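Local structure of pentacotripeptide-repeat region of PRORP domain-containing protein (Brachypodium distachyon, 4ME2) at residues A55-T60 with W98-A103; A87-L92 with L102-V107; R189-A194 with E204-V209; L120-V125 with V175-A180. The protein probably binds RNA, consistent with a chloroplast group II intron RNA-binding role, through a pentatricopeptide repeat array of helix-turn-helix units. All blocks are in the same frame, centred on the assembly; numbering follows the deposited sequence.

Interaction 1. Residues A55-T60 with W98-A103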
loop_
_atom_site.group_PDB
_atom_site.type_symbol
_atom_site.label_atom_id
_atom_site.label_comp_id
_atom_site.label_asym_id
_atom_site.label_seq_id
_atom_site.Cartn_x
_atom_site.Cartn_y
_atom_site.Cartn_z
ATOM N N ALA A 55 -13.722 -17.825 -10.704
ATOM C CA ALA A 55 -13.201 -17.531 -12.037
ATOM C C ALA A 55 -11.752 -17.050 -11.987
ATOM O O ALA A 55 -10.927 -17.488 -12.786
ATOM C CB ALA A 55 -14.081 -16.512 -12.747
ATOM N N LEU A 56 -11.439 -16.152 -11.055
ATOM C CA LEU A 56 -10.079 -15.633 -10.957
ATOM C C LEU A 56 -9.091 -16.751 -10.623
ATOM O O LEU A 56 -7.998 -16.806 -11.183
ATOM C CB LEU A 56 -9.987 -14.495 -9.934
ATOM C CG LEU A 56 -8.610 -13.841 -9.782
ATOM C CD1 LEU A 56 -8.031 -13.454 -11.131
ATOM C CD2 LEU A 56 -8.675 -12.631 -8.861
ATOM N N LYS A 57 -9.485 -17.636 -9.712
ATOM C CA LYS A 57 -8.666 -18.801 -9.371
ATOM C C LYS A 57 -8.494 -19.727 -10.587
ATOM O O LYS A 57 -7.379 -20.138 -10.912
ATOM C CB LYS A 57 -9.256 -19.529 -8.153
ATOM C CG LYS A 57 -9.083 -18.757 -6.846
ATOM C CD LYS A 57 -10.048 -19.190 -5.745
ATOM C CE LYS A 57 -9.845 -20.636 -5.327
ATOM N NZ LYS A 57 -10.797 -21.036 -4.252
ATOM N N ARG A 58 -9.594 -20.016 -11.277
ATOM C CA ARG A 58 -9.573 -20.859 -12.470
ATOM C C ARG A 58 -8.658 -20.291 -13.557
ATOM O O ARG A 58 -7.863 -21.019 -14.153
ATOM C CB ARG A 58 -10.999 -21.024 -13.002
ATOM C CG ARG A 58 -11.139 -21.927 -14.215
ATOM C CD ARG A 58 -12.577 -21.937 -14.727
ATOM N NE ARG A 58 -12.950 -20.684 -15.392
ATOM C CZ ARG A 58 -13.941 -19.878 -15.010
ATOM N NH1 ARG A 58 -14.701 -20.178 -13.962
ATOM N NH2 ARG A 58 -14.185 -18.768 -15.693
ATOM N N LEU A 59 -8.768 -18.987 -13.800
ATOM C CA LEU A 59 -7.987 -18.314 -14.839
ATOM C C LEU A 59 -6.488 -18.292 -14.558
ATOM O O LEU A 59 -5.681 -18.119 -15.473
ATOM C CB LEU A 59 -8.488 -16.880 -15.050
ATOM C CG LEU A 59 -9.869 -16.732 -15.696
ATOM C CD1 LEU A 59 -10.367 -15.297 -15.588
ATOM C CD2 LEU A 59 -9.836 -17.195 -17.143
ATOM N N THR A 60 -6.109 -18.466 -13.299
ATOM C CA THR A 60 -4.708 -18.345 -12.932
ATOM C C THR A 60 -4.145 -19.632 -12.355
ATOM O O THR A 60 -3.107 -19.611 -11.707
ATOM C CB THR A 60 -4.494 -17.222 -11.905
ATOM O OG1 THR A 60 -5.325 -17.462 -10.756
ATOM C CG2 THR A 60 -4.804 -15.849 -12.519
ATOM N N TRP A 98 -2.829 -14.310 -1.789
ATOM C CA TRP A 98 -2.373 -12.928 -1.663
ATOM C C TRP A 98 -2.209 -12.239 -3.003
ATOM O O TRP A 98 -2.711 -11.124 -3.196
ATOM C CB TRP A 98 -1.109 -12.876 -0.814
ATOM C CG TRP A 98 -0.675 -11.480 -0.523
ATOM C CD1 TRP A 98 -1.073 -10.666 0.525
ATOM C CD2 TRP A 98 0.245 -10.682 -1.313
ATOM N NE1 TRP A 98 -0.464 -9.441 0.442
ATOM C CE2 TRP A 98 0.337 -9.383 -0.649
ATOM C CE3 TRP A 98 0.973 -10.902 -2.468
ATOM C CZ2 TRP A 98 1.138 -8.367 -1.137
ATOM C CZ3 TRP A 98 1.782 -9.874 -2.955
ATOM C CH2 TRP A 98 1.863 -8.633 -2.303
ATOM N N SER A 99 -1.537 -12.886 -3.955
ATOM C CA SER A 99 -1.322 -12.262 -5.269
ATOM C C SER A 99 -2.638 -11.959 -6.010
ATOM O O SER A 99 -2.747 -10.929 -6.674
ATOM C CB SER A 99 -0.380 -13.095 -6.141
ATOM O OG SER A 99 -1.030 -14.260 -6.601
ATOM N N LEU A 100 -3.624 -12.850 -5.886
ATOM C CA LEU A 100 -4.935 -12.651 -6.507
ATOM C C LEU A 100 -5.695 -11.537 -5.808
ATOM O O LEU A 100 -6.390 -10.764 -6.461
ATOM C CB LEU A 100 -5.778 -13.925 -6.475
ATOM C CG LEU A 100 -5.214 -15.131 -7.230
ATOM C CD1 LEU A 100 -6.250 -16.246 -7.274
ATOM C CD2 LEU A 100 -4.810 -14.733 -8.636
ATOM N N ALA A 101 -5.568 -11.471 -4.483
ATOM C CA ALA A 101 -6.232 -10.409 -3.716
ATOM C C ALA A 101 -5.649 -9.049 -4.083
ATOM O O ALA A 101 -6.381 -8.051 -4.148
ATOM C CB ALA A 101 -6.126 -10.663 -2.216
ATOM N N LEU A 102 -4.338 -9.010 -4.316
ATOM C CA LEU A 102 -3.654 -7.777 -4.724
ATOM C C LEU A 102 -4.140 -7.359 -6.107
ATOM O O LEU A 102 -4.385 -6.179 -6.355
ATOM C CB LEU A 102 -2.134 -7.978 -4.767
ATOM C CG LEU A 102 -1.141 -6.875 -4.363
ATOM C CD1 LEU A 102 0.101 -6.903 -5.246
ATOM C CD2 LEU A 102 -1.721 -5.468 -4.287
ATOM N N ALA A 103 -4.274 -8.327 -7.010
ATOM C CA ALA A 103 -4.812 -8.041 -8.329
ATOM C C ALA A 103 -6.235 -7.484 -8.206
ATOM O O ALA A 103 -6.604 -6.566 -8.943
ATOM C CB ALA A 103 -4.768 -9.279 -9.219
#

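Interaction 2. Residues A87-L92 with L102-V107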
loop_
_atom_site.group_PDB
_atom_site.type_symbol
_atom_site.label_atom_id
_atom_site.label_comp_id
_atom_site.label_asym_id
_atom_site.label_seq_id
_atom_site.Cartn_x
_atom_site.Cartn_y
_atom_site.Cartn_z
ATOM N N ALA A 87 -15.884 -7.574 -1.588
ATOM C CA ALA A 87 -16.145 -8.865 -0.937
ATOM C C ALA A 87 -15.284 -9.956 -1.562
ATOM O O ALA A 87 -14.749 -10.806 -0.848
ATOM C CB ALA A 87 -17.620 -9.237 -1.007
ATOM N N ALA A 88 -15.151 -9.922 -2.887
ATOM C CA ALA A 88 -14.294 -10.873 -3.607
ATOM C C ALA A 88 -12.836 -10.704 -3.188
ATOM O O ALA A 88 -12.132 -11.685 -2.933
ATOM C CB ALA A 88 -14.439 -10.705 -5.112
ATOM N N MET A 89 -12.384 -9.451 -3.120
ATOM C CA MET A 89 -11.036 -9.156 -2.643
ATOM C C MET A 89 -10.798 -9.730 -1.250
ATOM O O MET A 89 -9.792 -10.399 -1.010
ATOM C CB MET A 89 -10.794 -7.644 -2.630
ATOM C CG MET A 89 -9.390 -7.251 -2.219
ATOM S SD MET A 89 -9.226 -5.464 -2.094
ATOM C CE MET A 89 -10.281 -5.139 -0.688
ATOM N N ALA A 90 -11.733 -9.475 -0.341
ATOM C CA ALA A 90 -11.578 -9.892 1.049
ATOM C C ALA A 90 -11.591 -11.409 1.177
ATOM O O ALA A 90 -10.884 -11.965 2.011
ATOM C CB ALA A 90 -12.660 -9.270 1.922
ATOM N N GLU A 91 -12.393 -12.074 0.357
ATOM C CA GLU A 91 -12.427 -13.533 0.383
ATOM C C GLU A 91 -11.134 -14.142 -0.154
ATOM O O GLU A 91 -10.651 -15.152 0.365
ATOM C CB GLU A 91 -13.629 -14.066 -0.384
ATOM C CG GLU A 91 -13.707 -15.590 -0.453
ATOM C CD GLU A 91 -13.891 -16.266 0.905
ATOM O OE1 GLU A 91 -14.087 -15.576 1.929
ATOM O OE2 GLU A 91 -13.848 -17.514 0.948
ATOM N N LEU A 92 -10.567 -13.535 -1.190
ATOM C CA LEU A 92 -9.265 -13.982 -1.678
ATOM C C LEU A 92 -8.185 -13.800 -0.603
ATOM O O LEU A 92 -7.324 -14.665 -0.434
ATOM C CB LEU A 92 -8.889 -13.264 -2.976
ATOM C CG LEU A 92 -9.706 -13.636 -4.214
ATOM C CD1 LEU A 92 -9.618 -12.510 -5.230
ATOM C CD2 LEU A 92 -9.273 -14.964 -4.832
ATOM N N LEU A 102 -4.338 -9.010 -4.316
ATOM C CA LEU A 102 -3.654 -7.777 -4.724
ATOM C C LEU A 102 -4.140 -7.359 -6.107
ATOM O O LEU A 102 -4.385 -6.179 -6.355
ATOM C CB LEU A 102 -2.134 -7.978 -4.767
ATOM C CG LEU A 102 -1.141 -6.875 -4.363
ATOM C CD1 LEU A 102 0.101 -6.903 -5.246
ATOM C CD2 LEU A 102 -1.721 -5.468 -4.287
ATOM N N ALA A 103 -4.274 -8.327 -7.010
ATOM C CA ALA A 103 -4.812 -8.041 -8.329
ATOM C C ALA A 103 -6.235 -7.484 -8.206
ATOM O O ALA A 103 -6.604 -6.566 -8.943
ATOM C CB ALA A 103 -4.768 -9.279 -9.219
ATOM N N ALA A 104 -7.021 -8.018 -7.268
ATOM C CA ALA A 104 -8.373 -7.495 -7.030
ATOM C C ALA A 104 -8.313 -6.049 -6.540
ATOM O O ALA A 104 -9.091 -5.200 -6.999
ATOM C CB ALA A 104 -9.146 -8.367 -6.053
ATOM N N LEU A 105 -7.392 -5.778 -5.616
ATOM C CA LEU A 105 -7.167 -4.417 -5.121
ATOM C C LEU A 105 -6.910 -3.452 -6.277
ATOM O O LEU A 105 -7.495 -2.369 -6.320
ATOM C CB LEU A 105 -6.011 -4.366 -4.107
ATOM C CG LEU A 105 -5.622 -2.983 -3.550
ATOM C CD1 LEU A 105 -6.802 -2.317 -2.863
ATOM C CD2 LEU A 105 -4.436 -3.089 -2.604
ATOM N N HIS A 106 -6.038 -3.832 -7.207
ATOM C CA HIS A 106 -5.721 -2.957 -8.337
ATOM C C HIS A 106 -6.896 -2.688 -9.245
ATOM O O HIS A 106 -7.007 -1.591 -9.810
ATOM C CB HIS A 106 -4.517 -3.470 -9.109
ATOM C CG HIS A 106 -3.206 -3.233 -8.405
ATOM N ND1 HIS A 106 -2.803 -2.005 -8.005
ATOM C CD2 HIS A 106 -2.190 -4.113 -8.055
ATOM C CE1 HIS A 106 -1.594 -2.103 -7.425
ATOM N NE2 HIS A 106 -1.220 -3.397 -7.461
ATOM N N VAL A 107 -7.790 -3.667 -9.389
ATOM C CA VAL A 107 -9.047 -3.430 -10.095
ATOM C C VAL A 107 -9.845 -2.376 -9.323
ATOM O O VAL A 107 -10.336 -1.416 -9.917
ATOM C CB VAL A 107 -9.883 -4.715 -10.281
ATOM C CG1 VAL A 107 -11.214 -4.395 -10.944
ATOM C CG2 VAL A 107 -9.128 -5.742 -11.126
#

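Interaction 3. Residues R189-A194 with E204-V209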
loop_
_atom_site.group_PDB
_atom_site.type_symbol
_atom_site.label_atom_id
_atom_site.label_comp_id
_atom_site.label_asym_id
_atom_site.label_seq_id
_atom_site.Cartn_x
_atom_site.Cartn_y
_atom_site.Cartn_z
ATOM N N ARG A 189 10.229 6.014 0.675
ATOM C CA ARG A 189 9.460 6.709 -0.359
ATOM C C ARG A 189 8.235 7.392 0.236
ATOM O O ARG A 189 7.998 8.573 -0.022
ATOM C CB ARG A 189 9.058 5.759 -1.497
ATOM C CG ARG A 189 10.134 5.557 -2.560
ATOM C CD ARG A 189 9.734 6.142 -3.917
ATOM N NE ARG A 189 9.298 7.532 -3.846
ATOM C CZ ARG A 189 8.363 8.083 -4.621
ATOM N NH1 ARG A 189 7.724 7.372 -5.541
ATOM N NH2 ARG A 189 8.053 9.361 -4.463
ATOM N N VAL A 190 7.468 6.656 1.038
ATOM C CA VAL A 190 6.268 7.208 1.682
ATOM C C VAL A 190 6.622 8.329 2.657
ATOM O O VAL A 190 6.011 9.410 2.632
ATOM C CB VAL A 190 5.471 6.130 2.448
ATOM C CG1 VAL A 190 4.377 6.777 3.287
ATOM C CG2 VAL A 190 4.867 5.118 1.489
ATOM N N TYR A 191 7.587 8.056 3.535
ATOM C CA TYR A 191 8.022 9.044 4.517
ATOM C C TYR A 191 8.489 10.336 3.841
ATOM O O TYR A 191 8.090 11.435 4.237
ATOM C CB TYR A 191 9.120 8.466 5.419
ATOM C CG TYR A 191 9.712 9.475 6.377
ATOM C CD1 TYR A 191 10.881 10.167 6.051
ATOM C CD2 TYR A 191 9.107 9.741 7.605
ATOM C CE1 TYR A 191 11.431 11.096 6.927
ATOM C CE2 TYR A 191 9.652 10.666 8.489
ATOM C CZ TYR A 191 10.809 11.340 8.143
ATOM O OH TYR A 191 11.345 12.256 9.018
ATOM N N GLU A 192 9.318 10.204 2.811
ATOM C CA GLU A 192 9.841 11.369 2.108
ATOM C C GLU A 192 8.735 12.174 1.425
ATOM O O GLU A 192 8.661 13.390 1.592
ATOM C CB GLU A 192 10.902 10.962 1.090
ATOM C CG GLU A 192 11.387 12.115 0.232
ATOM C CD GLU A 192 12.387 11.675 -0.812
ATOM O OE1 GLU A 192 13.522 12.194 -0.800
ATOM O OE2 GLU A 192 12.044 10.806 -1.639
ATOM N N ALA A 193 7.876 11.494 0.670
ATOM C CA ALA A 193 6.813 12.176 -0.071
ATOM C C ALA A 193 5.811 12.871 0.852
ATOM O O ALA A 193 5.473 14.035 0.634
ATOM C CB ALA A 193 6.104 11.214 -1.015
ATOM N N ALA A 194 5.358 12.172 1.889
ATOM C CA ALA A 194 4.318 12.700 2.773
ATOM C C ALA A 194 4.854 13.636 3.857
ATOM O O ALA A 194 4.350 14.751 4.029
ATOM C CB ALA A 194 3.522 11.565 3.399
ATOM N N GLU A 204 6.525 12.118 17.084
ATOM C CA GLU A 204 7.787 11.483 17.457
ATOM C C GLU A 204 7.791 10.024 17.034
ATOM O O GLU A 204 8.814 9.507 16.583
ATOM C CB GLU A 204 8.028 11.574 18.964
ATOM C CG GLU A 204 9.263 10.822 19.440
ATOM C CD GLU A 204 9.550 11.026 20.916
ATOM O OE1 GLU A 204 8.597 11.252 21.693
ATOM O OE2 GLU A 204 10.735 10.954 21.303
ATOM N N TYR A 205 6.642 9.367 17.193
ATOM C CA TYR A 205 6.497 7.963 16.813
ATOM C C TYR A 205 6.889 7.673 15.359
ATOM O O TYR A 205 7.594 6.709 15.102
ATOM C CB TYR A 205 5.082 7.457 17.110
ATOM C CG TYR A 205 4.882 5.984 16.837
ATOM C CD1 TYR A 205 5.734 5.031 17.390
ATOM C CD2 TYR A 205 3.837 5.546 16.028
ATOM C CE1 TYR A 205 5.556 3.684 17.141
ATOM C CE2 TYR A 205 3.645 4.200 15.778
ATOM C CZ TYR A 205 4.510 3.277 16.335
ATOM O OH TYR A 205 4.327 1.943 16.097
ATOM N N MET A 206 6.436 8.492 14.413
ATOM C CA MET A 206 6.823 8.287 13.015
ATOM C C MET A 206 8.341 8.346 12.844
ATOM O O MET A 206 8.923 7.534 12.125
ATOM C CB MET A 206 6.160 9.313 12.103
ATOM C CG MET A 206 6.648 9.281 10.662
ATOM S SD MET A 206 6.249 7.758 9.780
ATOM C CE MET A 206 4.668 8.192 9.063
ATOM N N TYR A 207 8.971 9.314 13.503
ATOM C CA TYR A 207 10.423 9.475 13.412
ATOM C C TYR A 207 11.162 8.259 13.958
ATOM O O TYR A 207 12.126 7.785 13.356
ATOM C CB TYR A 207 10.886 10.737 14.143
ATOM C CG TYR A 207 10.342 12.020 13.568
ATOM C CD1 TYR A 207 10.454 12.300 12.211
ATOM C CD2 TYR A 207 9.722 12.961 14.384
ATOM C CE1 TYR A 207 9.956 13.476 11.677
ATOM C CE2 TYR A 207 9.219 14.138 13.860
ATOM C CZ TYR A 207 9.342 14.391 12.511
ATOM O OH TYR A 207 8.848 15.556 11.987
ATOM N N ARG A 208 10.714 7.759 15.104
ATOM C CA ARG A 208 11.376 6.628 15.734
ATOM C C ARG A 208 11.234 5.369 14.884
ATOM O O ARG A 208 12.186 4.606 14.743
ATOM C CB ARG A 208 10.833 6.388 17.145
ATOM C CG ARG A 208 11.035 7.558 18.102
ATOM C CD ARG A 208 10.614 7.193 19.515
ATOM N NE ARG A 208 11.207 5.920 19.923
ATOM C CZ ARG A 208 11.176 5.420 21.154
ATOM N NH1 ARG A 208 10.579 6.082 22.140
ATOM N NH2 ARG A 208 11.755 4.251 21.402
ATOM N N VAL A 209 10.042 5.166 14.324
ATOM C CA VAL A 209 9.796 4.029 13.438
ATOM C C VAL A 209 10.811 4.045 12.301
ATOM O O VAL A 209 11.470 3.038 12.027
ATOM C CB VAL A 209 8.367 4.060 12.848
ATOM C CG1 VAL A 209 8.212 3.028 11.737
ATOM C CG2 VAL A 209 7.333 3.817 13.939
#

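Interaction 4. Residues L120-V125 with V175-A180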
loop_
_atom_site.group_PDB
_atom_site.type_symbol
_atom_site.label_atom_id
_atom_site.label_comp_id
_atom_site.label_asym_id
_atom_site.label_seq_id
_atom_site.Cartn_x
_atom_site.Cartn_y
_atom_site.Cartn_z
ATOM N N LEU A 120 -5.622 0.056 4.564
ATOM C CA LEU A 120 -5.902 -1.118 3.744
ATOM C C LEU A 120 -4.603 -1.580 3.092
ATOM O O LEU A 120 -4.279 -2.777 3.087
ATOM C CB LEU A 120 -6.949 -0.809 2.673
ATOM C CG LEU A 120 -7.256 -1.959 1.708
ATOM C CD1 LEU A 120 -7.675 -3.220 2.459
ATOM C CD2 LEU A 120 -8.322 -1.544 0.705
ATOM N N TYR A 121 -3.849 -0.626 2.559
ATOM C CA TYR A 121 -2.540 -0.964 2.003
ATOM C C TYR A 121 -1.643 -1.619 3.059
ATOM O O TYR A 121 -0.913 -2.567 2.759
ATOM C CB TYR A 121 -1.855 0.259 1.389
ATOM C CG TYR A 121 -2.569 0.851 0.187
ATOM C CD1 TYR A 121 -3.425 0.079 -0.612
ATOM C CD2 TYR A 121 -2.381 2.190 -0.157
ATOM C CE1 TYR A 121 -4.067 0.629 -1.716
ATOM C CE2 TYR A 121 -3.017 2.746 -1.260
ATOM C CZ TYR A 121 -3.860 1.973 -2.033
ATOM O OH TYR A 121 -4.492 2.535 -3.128
ATOM N N ALA A 122 -1.695 -1.115 4.292
ATOM C CA ALA A 122 -0.906 -1.689 5.378
ATOM C C ALA A 122 -1.242 -3.162 5.579
ATOM O O ALA A 122 -0.345 -3.972 5.805
ATOM C CB ALA A 122 -1.103 -0.905 6.673
ATOM N N THR A 123 -2.526 -3.505 5.474
ATOM C CA THR A 123 -2.963 -4.896 5.608
ATOM C C THR A 123 -2.386 -5.798 4.506
ATOM O O THR A 123 -1.952 -6.923 4.779
ATOM C CB THR A 123 -4.497 -4.994 5.697
ATOM O OG1 THR A 123 -4.923 -4.373 6.918
ATOM C CG2 THR A 123 -4.950 -6.451 5.702
ATOM N N PHE A 124 -2.352 -5.301 3.271
ATOM C CA PHE A 124 -1.721 -6.053 2.187
ATOM C C PHE A 124 -0.219 -6.213 2.404
ATOM O O PHE A 124 0.356 -7.238 2.051
ATOM C CB PHE A 124 -2.027 -5.416 0.828
ATOM C CG PHE A 124 -3.331 -5.863 0.243
ATOM C CD1 PHE A 124 -3.379 -6.964 -0.603
ATOM C CD2 PHE A 124 -4.520 -5.210 0.563
ATOM C CE1 PHE A 124 -4.584 -7.396 -1.140
ATOM C CE2 PHE A 124 -5.731 -5.641 0.030
ATOM C CZ PHE A 124 -5.759 -6.737 -0.822
ATOM N N VAL A 125 0.419 -5.208 2.996
ATOM C CA VAL A 125 1.845 -5.303 3.283
ATOM C C VAL A 125 2.118 -6.384 4.331
ATOM O O VAL A 125 2.966 -7.262 4.129
ATOM C CB VAL A 125 2.438 -3.955 3.748
ATOM C CG1 VAL A 125 3.892 -4.123 4.171
ATOM C CG2 VAL A 125 2.335 -2.912 2.641
ATOM N N VAL A 175 3.633 2.744 7.116
ATOM C CA VAL A 175 5.086 2.840 7.249
ATOM C C VAL A 175 5.618 1.768 8.212
ATOM O O VAL A 175 6.633 1.130 7.942
ATOM C CB VAL A 175 5.531 4.260 7.677
ATOM C CG1 VAL A 175 6.989 4.254 8.101
ATOM C CG2 VAL A 175 5.303 5.259 6.545
ATOM N N ARG A 176 4.921 1.567 9.331
ATOM C CA ARG A 176 5.232 0.483 10.271
ATOM C C ARG A 176 5.233 -0.873 9.569
ATOM O O ARG A 176 6.127 -1.701 9.769
ATOM C CB ARG A 176 4.165 0.420 11.365
ATOM C CG ARG A 176 4.559 0.912 12.745
ATOM C CD ARG A 176 3.366 0.766 13.695
ATOM N NE ARG A 176 3.262 -0.565 14.297
ATOM C CZ ARG A 176 2.312 -0.935 15.152
ATOM N NH1 ARG A 176 1.365 -0.080 15.511
ATOM N NH2 ARG A 176 2.302 -2.163 15.647
ATOM N N ALA A 177 4.203 -1.100 8.760
ATOM C CA ALA A 177 4.056 -2.385 8.084
ATOM C C ALA A 177 5.197 -2.590 7.098
ATOM O O ALA A 177 5.769 -3.674 7.024
ATOM C CB ALA A 177 2.704 -2.484 7.388
ATOM N N LEU A 178 5.543 -1.541 6.357
ATOM C CA LEU A 178 6.617 -1.646 5.368
ATOM C C LEU A 178 7.956 -1.957 6.027
ATOM O O LEU A 178 8.697 -2.822 5.565
ATOM C CB LEU A 178 6.720 -0.367 4.540
ATOM C CG LEU A 178 5.570 -0.118 3.560
ATOM C CD1 LEU A 178 5.587 1.318 3.053
ATOM C CD2 LEU A 178 5.630 -1.105 2.403
ATOM N N VAL A 179 8.270 -1.246 7.104
ATOM C CA VAL A 179 9.519 -1.478 7.815
ATOM C C VAL A 179 9.577 -2.908 8.378
ATOM O O VAL A 179 10.574 -3.610 8.192
ATOM C CB VAL A 179 9.757 -0.409 8.895
ATOM C CG1 VAL A 179 10.838 -0.856 9.851
ATOM C CG2 VAL A 179 10.130 0.921 8.237
ATOM N N ALA A 180 8.501 -3.357 9.020
ATOM C CA ALA A 180 8.463 -4.725 9.552
ATOM C C ALA A 180 8.663 -5.792 8.461
ATOM O O ALA A 180 9.313 -6.815 8.695
ATOM C CB ALA A 180 7.178 -4.972 10.343
#

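Interaction 1. Residues A55-T60 with W98-A103
Leu100 reaches from helix 98-109 toward segment 55-60, where Leu56, Lys57 and Thr60 receive it. Its CB meets the Leu56 methyl CD2 at 4.0 Å, and the same methyl lies close to the Leu100 carbonyl O, so Leu56 rests against the root of the side chain. Because CG of Leu100 points directly away from its own carbonyl carbon (chi1 -62°), the two methyls are carried past Leu56, the two leucines sliding by each other in opposite directions. At the tip both methyls flank the hydroxyl of Thr60. CD2 is the closer, 3.5 Å from Thr60 OG1, and it also meets Thr60 CG2 and Leu56 CG. CD1 lies a little farther from OG1 and touches the aliphatic CG of Lys57 at 3.8 Å, this lysine crossing at about a right angle before its chain leads away. The hydroxyl is satisfied elsewhere: Thr60 OG1 donates to Leu56 O at 2.8 Å, tilted 21° from the carbonyl plane, and it is also hydrogen-bonded to Arg64. The bond to the preceding turn fixes the threonine rotation and presents CG2 to the leucine. A valine at Thr60 would probably leave Leu56 O without its hydroxyl partner and Arg64 without one of its bonds, while freeing the side chain to turn against CD2. Ala72 of helix 66-77 and Leu92 of helix 82-94 also touch the side chains here, which places the contact in the buried face between helices near the N-terminal end of the helical array, where helices distant in sequence pack side by side as in an alpha-solenoid.

Interaction 2. Residues A87-L92 with L102-V107
Met89 and Ala104 face each other where helices 82-94 and 98-109 come closest, their CA atoms only 5.4 Å apart. The bump here is the methionine, and the short side chain of the alanine leaves the room beside which it runs: Met89 CB sits 3.9 Å from Ala104 CB, with Met89 CG beside the same methyl. With chi1 and chi2 both extended, near 180°, the chain runs on past the alanine until SD lies 3.8 Å from Leu105 CA. SD also lies 3.9 Å from Leu105 CB, and Leu105 CD1 is close by, so the sulfur lodges against the root and one branch of the leucine. One turn along, Leu92 CD1 approaches Ala104 CB from another direction, more loosely, at 4.3 Å. The contact is wholly apolar, with no hydrogen bond between the segments. Phe124 of helix 118-126 touches both Met89 and Leu105, whereas Val53 and Leu56 of helix 47-59 touch Leu92. The axes of segments 87-92 and 102-107 pass 8.9 Å apart at 161°, and with the short connection between their helices they make an antiparallel helix-turn-helix hairpin, the building unit of pentatricopeptide repeat proteins.

Interaction 3. Residues R189-A194 with E204-V209
Tyr191 OH is gripped by the carboxylate of Asp229, a hydrogen bond to OD2 from helix 220-236, while the edge of the Tyr207 ring closes on it from helix 204-216. Tyr207 CE1 lies 3.2 Å and Tyr207 CD1 3.3 Å from this oxygen, which sits in the plane of the Tyr207 ring; the arrangement fits an aromatic C-H edge directed at a hydroxyl oxygen. The two tyrosine side chains cross at about a right angle, and Tyr191 CE2 stands 4.1 Å from Tyr207 CD1. On the Tyr191 ring itself, Met206 comes to the edge rather than a face. Its CG lies 4.0 Å from Tyr191 CD2, in the plane of the ring, and its SD is 5.4 Å from the ring centroid, 82° off the normal: a Met-aromatic contact of the edge type. The bend of the methionine at chi2 (65°) brings the sulfur round beside CD2. Tyr191 gets there because its ring is swung out opposite the backbone N (chi1 175°), straight toward helix 204-216. A phenylalanine at Tyr191 would probably leave Asp229 without its hydroxyl mate and the Tyr207 edge without its oxygen. Val226 also touches Tyr191, and the Tyr207 ring meets that of Trp233, so helix 220-236 covers this side. The chemistry implies that a buried phenol ties three helices together: its polar end is satisfied by a carboxylate, and the oxygen is likely to be polarised by that charge, which would favour the approach of the weakly positive Tyr207 C-H edge.

Interaction 4. Residues L120-V125 with V175-A180
Val125 and Ala122 pack against Ala177 and Leu178 where two helices of the alpha-solenoid formed by pentatricopeptide repeats run side by side. Segments 120-125 and 175-180 point the same way, at 14° to each other and with axes 8.6 Å apart, and helix 133-151 lies between them in the chain. Small residues allow the approach: the CA atoms of Ala122 and Ala177 stand 5.7 Å apart. The apolar contacts come first. Ala122 CB and Ala177 CB meet at 4.2 Å, and Val125 CG1 lies 3.8 Å from Ala177 CB, so the Ala177 methyl is set between the two residues of the opposing helix. Val125 CG2 meets Leu178 CD2 at 3.8 Å, the two side chains crossing at about a right angle; the leucine root points past the partner helix and its CD2 reaches back to it. Val139 of helix 133-151 touches both Val125 and Leu178, and Val143 touches Leu178, so that helix covers the valine-leucine pair. The second group is methyl against carbonyl: no hydrogen bond joins the segments, yet carbon atoms lie close to backbone oxygens on both sides. Ala177 CB sits 3.7 Å from Ala122 O, an oxygen that also accepts a weak hydrogen bond from Ser126 OG in its own helix. Val125 does the same in return, its CG1 set opposite the backbone N (chi1 174°) and thereby aimed across the gap, where it comes to 3.4 Å from Ala177 O.

The four contacts lie in a row along one elongated all-helical chain. Interactions 1 and 2 have centres 8 Å apart and share Leu102 and Ala103 on helix 98-109, and Leu92 of interaction 2 packs on Leu56 and Ala101 of interaction 1. Interaction 4 lies nearer the middle of the chain, about 17 Å from interaction 2 between centres, and is reached through Phe124, whose carbonyl accepts Trp98 NE1. Interaction 3, about 13 Å from interaction 4, continues the row through Val175 against Val190 and Met206. Interactions 1 and 3 stand 32 Å apart on opposite sides of the centre. Along the chain the order is 1 and 2, then 4, then 3, so contacts follow the chain order along the array, consistent with a stacked helical-repeat protein.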